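AxyAgu115A (Amphibacillus xylanus NBRC 15112, PDB 6NPS) is a family GH115 alpha-glucuronidase, a glycoside hydrolase that probably removes glucuronic acid side groups from arabinoglucuronoxylan. Local coordinates at residues E255-K258 with Y259-P263; E537-Q540 with L541-R544; G577-N580 with L581-M584. The protein carries 3 engineered substitutions. One frame throughout, in Å; residues are numbered along the deposited sequence.

Contact 1 (E255-K258 with Y259-P263); sequences EEYK and YLRGP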
# COMPACT_ATOMS: atom_id res chain seq x y z
N GLU A 255 -25.45 6.14 -36.19
CA GLU A 255 -26.72 6.28 -35.48
C GLU A 255 -27.95 6.16 -36.40
O GLU A 255 -29.09 6.09 -35.88
CB GLU A 255 -26.76 7.62 -34.74
CG GLU A 255 -25.76 7.73 -33.59
CD GLU A 255 -26.22 6.98 -32.34
OE1 GLU A 255 -25.91 5.77 -32.20
OE2 GLU A 255 -26.89 7.61 -31.51
N GLU A 256 -27.77 6.13 -37.72
CA GLU A 256 -28.93 6.11 -38.63
C GLU A 256 -29.81 4.90 -38.37
O GLU A 256 -31.04 5.03 -38.29
CB GLU A 256 -28.48 6.15 -40.09
CG GLU A 256 -27.79 7.49 -40.45
CD GLU A 256 -27.62 7.74 -41.96
OE1 GLU A 256 -28.59 7.54 -42.73
OE2 GLU A 256 -26.50 8.17 -42.36
N TYR A 257 -29.21 3.70 -38.24
CA TYR A 257 -30.01 2.48 -38.18
C TYR A 257 -30.91 2.47 -36.95
O TYR A 257 -32.03 1.94 -36.98
CB TYR A 257 -29.12 1.24 -38.21
CG TYR A 257 -29.91 -0.07 -38.39
CD1 TYR A 257 -29.85 -1.07 -37.44
CD2 TYR A 257 -30.69 -0.29 -39.52
CE1 TYR A 257 -30.55 -2.26 -37.59
CE2 TYR A 257 -31.42 -1.49 -39.68
CZ TYR A 257 -31.35 -2.46 -38.71
OH TYR A 257 -32.05 -3.65 -38.84
N LYS A 258 -30.45 3.09 -35.86
CA LYS A 258 -31.23 3.12 -34.64
C LYS A 258 -32.61 3.73 -34.84
O LYS A 258 -33.57 3.31 -34.19
CB LYS A 258 -30.47 3.88 -33.55
CG LYS A 258 -31.02 3.66 -32.17
CD LYS A 258 -30.44 4.61 -31.13
CE LYS A 258 -30.06 5.96 -31.73
NZ LYS A 258 -29.65 6.92 -30.66
N TYR A 259 -32.74 4.73 -35.73
CA TYR A 259 -34.02 5.41 -35.94
C TYR A 259 -34.85 4.79 -37.05
O TYR A 259 -36.05 5.07 -37.13
CB TYR A 259 -33.79 6.89 -36.31
CG TYR A 259 -33.08 7.73 -35.26
CD1 TYR A 259 -33.81 8.51 -34.36
CD2 TYR A 259 -31.69 7.74 -35.16
CE1 TYR A 259 -33.16 9.28 -33.40
CE2 TYR A 259 -31.04 8.50 -34.20
CZ TYR A 259 -31.78 9.27 -33.32
OH TYR A 259 -31.15 10.03 -32.36
N LEU A 260 -34.24 4.00 -37.94
CA LEU A 260 -34.92 3.43 -39.09
C LEU A 260 -35.29 1.96 -38.91
O LEU A 260 -36.07 1.43 -39.70
CB LEU A 260 -34.04 3.59 -40.35
CG LEU A 260 -33.67 5.02 -40.71
CD1 LEU A 260 -32.69 5.09 -41.86
CD2 LEU A 260 -34.87 5.86 -41.01
N ARG A 261 -34.75 1.30 -37.88
CA ARG A 261 -35.00 -0.12 -37.68
C ARG A 261 -36.32 -0.35 -36.96
O ARG A 261 -36.91 0.56 -36.37
CB ARG A 261 -33.86 -0.75 -36.87
CG ARG A 261 -33.85 -0.30 -35.41
CD ARG A 261 -32.61 -0.79 -34.66
NE ARG A 261 -32.72 -2.22 -34.39
CZ ARG A 261 -31.68 -2.99 -34.07
NH1 ARG A 261 -30.46 -2.47 -33.98
NH2 ARG A 261 -31.87 -4.29 -33.84
N GLY A 262 -36.77 -1.60 -36.98
CA GLY A 262 -37.94 -1.98 -36.23
C GLY A 262 -38.60 -3.26 -36.73
O GLY A 262 -38.31 -3.73 -37.84
N PRO A 263 -39.48 -3.84 -35.91
CA PRO A 263 -40.15 -5.10 -36.28
C PRO A 263 -40.90 -5.08 -37.61
O PRO A 263 -41.10 -6.15 -38.20
CB PRO A 263 -41.15 -5.33 -35.13
CG PRO A 263 -40.60 -4.55 -33.98
CD PRO A 263 -39.84 -3.37 -34.57
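Tyr-259 lies beside Lys-258, and the two side chains run the same way. Lys-258 CE meets Tyr-259 CE2 at 3.7 Å, approaching the ring obliquely. Lys-258 bends at chi3 (31°), and its NZ forms a salt bridge with Glu-255 OE2 at 3.0 Å, from above the carboxylate plane. The edge of the Tyr-259 ring is turned to the backbone, with CD2 3.2 Å from Glu-255 O. Tyr-259 N donates to Glu-256 O at 3.1 Å. Arg-221 adds a cation-pi contact to the same ring.

At Leu-260 the backbone N donates to Tyr-257 O at 3.2 Å, and more weakly to Glu-256 O. The Leu-260 side chain packs on Phe-283 of helix 277-291.

Arg-261 is the first residue to leave helical geometry. Its N still reaches Tyr-257 O at 2.9 Å, so two backbone donors grip this carbonyl. This bond spans four residues, whereas those from Tyr-259 N and Leu-260 N to Tyr-257 O span three, a tightened last turn. Arg-261 CB sits over one face of the Tyr-257 ring, 3.7 Å from the centroid, in a CH-pi contact. With CG between the backbone N and the carbonyl carbon (chi1 70°), the arginine chain crosses the tyrosine side chain at about a right angle. Tyr-257 CE1 lies over one face of the guanidinium, with the two planes 49° apart. Arg-261 NE pairs with Asp-269, while Tyr-257 OH bonds to the backbone of Tyr-267 and Ala-270.

This is a short helix end in the connection between strand 241-242 and helix 277-291 of the GH115 TIM-barrel region.

Contact 2 (E537-Q540 with L541-R544); sequences ETDQ and LLDR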
# COMPACT_ATOMS: atom_id res chain seq x y z
N GLU A 537 14.78 10.63 -10.55
CA GLU A 537 13.92 10.85 -11.72
C GLU A 537 12.75 11.76 -11.37
O GLU A 537 12.43 12.66 -12.16
CB GLU A 537 13.46 9.51 -12.36
CG GLU A 537 12.49 8.58 -11.60
CD GLU A 537 12.09 7.29 -12.40
OE1 GLU A 537 12.74 6.98 -13.46
OE2 GLU A 537 11.16 6.57 -11.97
N THR A 538 12.15 11.61 -10.18
CA THR A 538 11.07 12.50 -9.80
C THR A 538 11.53 13.94 -9.66
O THR A 538 10.91 14.85 -10.20
CB THR A 538 10.42 12.00 -8.50
OG1 THR A 538 9.54 10.91 -8.83
CG2 THR A 538 9.56 13.08 -7.82
N ASP A 539 12.64 14.17 -8.93
CA ASP A 539 13.06 15.55 -8.72
C ASP A 539 13.58 16.21 -9.99
O ASP A 539 13.41 17.42 -10.18
CB ASP A 539 14.12 15.61 -7.61
CG ASP A 539 13.50 15.36 -6.22
OD1 ASP A 539 14.11 14.59 -5.43
OD2 ASP A 539 12.41 15.90 -5.92
N GLN A 540 14.24 15.46 -10.86
CA GLN A 540 14.64 16.05 -12.14
C GLN A 540 13.41 16.46 -12.97
O GLN A 540 13.40 17.53 -13.58
CB GLN A 540 15.54 15.09 -12.93
CG GLN A 540 16.98 15.23 -12.46
CD GLN A 540 17.88 14.06 -12.82
OE1 GLN A 540 17.52 13.19 -13.63
NE2 GLN A 540 19.07 14.06 -12.24
N LEU A 541 12.38 15.62 -13.01
CA LEU A 541 11.19 16.00 -13.78
C LEU A 541 10.45 17.17 -13.12
O LEU A 541 10.04 18.12 -13.81
CB LEU A 541 10.27 14.77 -13.93
CG LEU A 541 8.98 14.95 -14.73
CD1 LEU A 541 9.34 15.65 -16.08
CD2 LEU A 541 8.35 13.58 -14.97
N LEU A 542 10.31 17.17 -11.78
CA LEU A 542 9.73 18.33 -11.08
C LEU A 542 10.47 19.63 -11.41
O LEU A 542 9.84 20.70 -11.55
CB LEU A 542 9.72 18.10 -9.55
CG LEU A 542 8.56 17.18 -9.14
CD1 LEU A 542 8.74 16.68 -7.70
CD2 LEU A 542 7.18 17.90 -9.28
N ASP A 543 11.80 19.57 -11.48
CA ASP A 543 12.56 20.77 -11.77
C ASP A 543 12.34 21.23 -13.21
O ASP A 543 12.23 22.43 -13.46
CB ASP A 543 14.05 20.54 -11.52
CG ASP A 543 14.35 20.38 -10.04
OD1 ASP A 543 13.53 20.83 -9.22
OD2 ASP A 543 15.42 19.79 -9.72
N ARG A 544 12.29 20.30 -14.17
CA ARG A 544 11.91 20.64 -15.55
C ARG A 544 10.52 21.27 -15.62
O ARG A 544 10.31 22.27 -16.31
CB ARG A 544 11.96 19.39 -16.44
CG ARG A 544 13.34 19.08 -17.00
CD ARG A 544 13.45 17.64 -17.48
NE ARG A 544 12.73 17.42 -18.73
CZ ARG A 544 12.19 16.25 -19.08
NH1 ARG A 544 12.30 15.21 -18.27
NH2 ARG A 544 11.55 16.12 -20.24
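Leu-542 packs on Thr-538 one turn earlier in helix 537-558. This is the i to i+4 spacing of a regular alpha-helix. Four successive backbone bonds of that spacing join the two segments. Among them, Leu-542 N donates to Thr-538 O at 2.9 Å, with a nearly straight N-H...O angle of 172°.

The Leu-542 side chain can be followed outward. CB lies 3.5 Å from Thr-538 O and also approaches Asp-539 O. CG stays against Thr-538 O. At the tip, the CD1 branch meets Thr-538 CG2 at 3.7 Å. The two side chains lie alongside each other and point the same way. Leu-542 CG is anti to the carbonyl carbon (chi1 -79°), which carries the chain back toward the preceding turn. CD1 also comes within 4.2 Å of Asp-539 OD2, at the margin of contact, but that oxygen has a stronger partner in its salt bridge with Lys-590 of helix 564-596. The CD2 branch turns to Lys-583 of the same helix.

Thr-538 turns its methyl to Leu-542 and its hydroxyl to the backbone O of His-531. Leu-541 instead packs toward helices 564-596 and 500-519, and its N bonds to Glu-537 O at 3.1 Å. The carboxylate of Glu-537 accepts from the backbone N of His-531, Tyr-957 and Leu-958, so the helix start is tied to the chain's C-terminal region.

On the exposed side, Asp-543 N donates to Asp-539 O at 3.0 Å. Asp-543 OD2 lies 3.1 Å from the same Asp-539 O, and since both are acceptors no hydrogen bond joins them.

Contact 3 (G577-N580 with L581-M584); sequences GNLN and LQKM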
# COMPACT_ATOMS: atom_id res chain seq x y z
N GLY A 577 -1.99 22.62 -18.26
CA GLY A 577 -2.90 21.55 -17.95
C GLY A 577 -2.17 20.23 -17.79
O GLY A 577 -2.35 19.53 -16.80
N ASN A 578 -1.34 19.88 -18.78
CA ASN A 578 -0.58 18.64 -18.70
C ASN A 578 0.42 18.66 -17.55
O ASN A 578 0.55 17.69 -16.80
CB ASN A 578 0.19 18.44 -20.01
CG ASN A 578 -0.56 17.56 -21.00
OD1 ASN A 578 -0.93 16.42 -20.69
ND2 ASN A 578 -0.78 18.09 -22.22
N LEU A 579 1.18 19.74 -17.45
CA LEU A 579 2.31 19.69 -16.53
C LEU A 579 1.88 19.90 -15.09
O LEU A 579 2.53 19.36 -14.18
CB LEU A 579 3.36 20.72 -16.93
CG LEU A 579 4.00 20.40 -18.29
CD1 LEU A 579 5.21 21.26 -18.44
CD2 LEU A 579 4.40 18.94 -18.41
N ASN A 580 0.84 20.70 -14.84
CA ASN A 580 0.31 20.77 -13.48
C ASN A 580 -0.18 19.39 -13.01
O ASN A 580 0.02 19.00 -11.85
CB ASN A 580 -0.82 21.79 -13.41
CG ASN A 580 -1.46 21.87 -12.02
OD1 ASN A 580 -0.85 22.39 -11.10
ND2 ASN A 580 -2.65 21.34 -11.88
N LEU A 581 -0.80 18.63 -13.93
CA LEU A 581 -1.27 17.30 -13.55
C LEU A 581 -0.11 16.35 -13.26
O LEU A 581 -0.18 15.56 -12.31
CB LEU A 581 -2.11 16.73 -14.69
CG LEU A 581 -2.70 15.34 -14.40
CD1 LEU A 581 -4.02 15.29 -15.16
CD2 LEU A 581 -1.78 14.24 -14.94
N GLN A 582 0.94 16.37 -14.10
CA GLN A 582 2.13 15.56 -13.83
C GLN A 582 2.72 15.93 -12.46
O GLN A 582 3.01 15.07 -11.63
CB GLN A 582 3.18 15.75 -14.91
CG GLN A 582 2.74 15.39 -16.32
CD GLN A 582 2.93 13.92 -16.62
OE1 GLN A 582 3.83 13.28 -16.05
NE2 GLN A 582 2.10 13.37 -17.49
N LYS A 583 2.87 17.23 -12.21
CA LYS A 583 3.46 17.71 -10.96
C LYS A 583 2.67 17.23 -9.76
O LYS A 583 3.24 16.82 -8.74
CB LYS A 583 3.52 19.22 -11.00
CG LYS A 583 3.96 19.91 -9.70
CD LYS A 583 3.96 21.43 -9.97
CE LYS A 583 4.28 22.27 -8.72
NZ LYS A 583 3.91 23.70 -9.08
N MET A 584 1.35 17.32 -9.85
CA MET A 584 0.48 16.90 -8.76
C MET A 584 0.78 15.47 -8.35
O MET A 584 0.90 15.17 -7.17
CB MET A 584 -0.99 17.00 -9.19
CG MET A 584 -1.95 16.52 -8.10
SD MET A 584 -3.68 16.66 -8.71
CE MET A 584 -3.73 15.30 -9.86
O HOH W 1 0.03 15.30 -18.61
O HOH W 2 0.95 24.16 -10.42
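Asn-578 O is held by two donors. Gln-582 N reaches it at 3.0 Å with an N-H...O angle of 164°, and water 1 donates to it at 3.0 Å. The same water donates to Asn-578 OD1 and accepts from Gln-582 NE2 at 3.0 Å. It thus bridges the two amide side chains along one side of the helix. Gln-582 CG, anti to its own carbonyl carbon (chi1 -59°), lies 3.2 Å from Asn-578 O. The bend at chi2 (-86°) then turns the amide toward the water. Gln-582 NE2 also bonds to Arg-520 O, and Asn-578 ND2 to Asn-424 O.

These residues lie in the long alpha-helix 564-596, packed between helices 500-519, 537-558 and 601-629. Its backbone bonds here run i to i+4. Lys-583 N to Leu-579 O is 2.9 Å, whereas Leu-581 N to Gly-577 O is weak.

A second water joins Asn-580 and Lys-583. It donates to Asn-580 OD1 at 2.6 Å and accepts a weak bond from Lys-583 NZ. The extended lysine chain carries NZ to that water. Asn-580 ND2 bonds to Cys-612 O of helix 601-629, a partner for this buried amide. The backbone O of Asn-580 accepts from Met-584 N at 2.9 Å.

In the fold
From the N terminus the three contacts follow in series, and none nests or crosses. Each spans neighbouring residues, so none closes a long loop. Contact 1 comes first, on short helix 256-260 in the GH115 family region, far from the others. Its centre is about 54 Å from that of contact 2 and about 44 Å from that of contact 3. Contact 2 lies at the start of helix 537-558, and contact 3 lies within the next helix, 564-596. Their centres are about 12 Å apart. They touch where Leu-542 CD2 packs on Lys-583 CG at 3.8 Å, joining the two successive helices. Helix 500-519 also packs against both contacts.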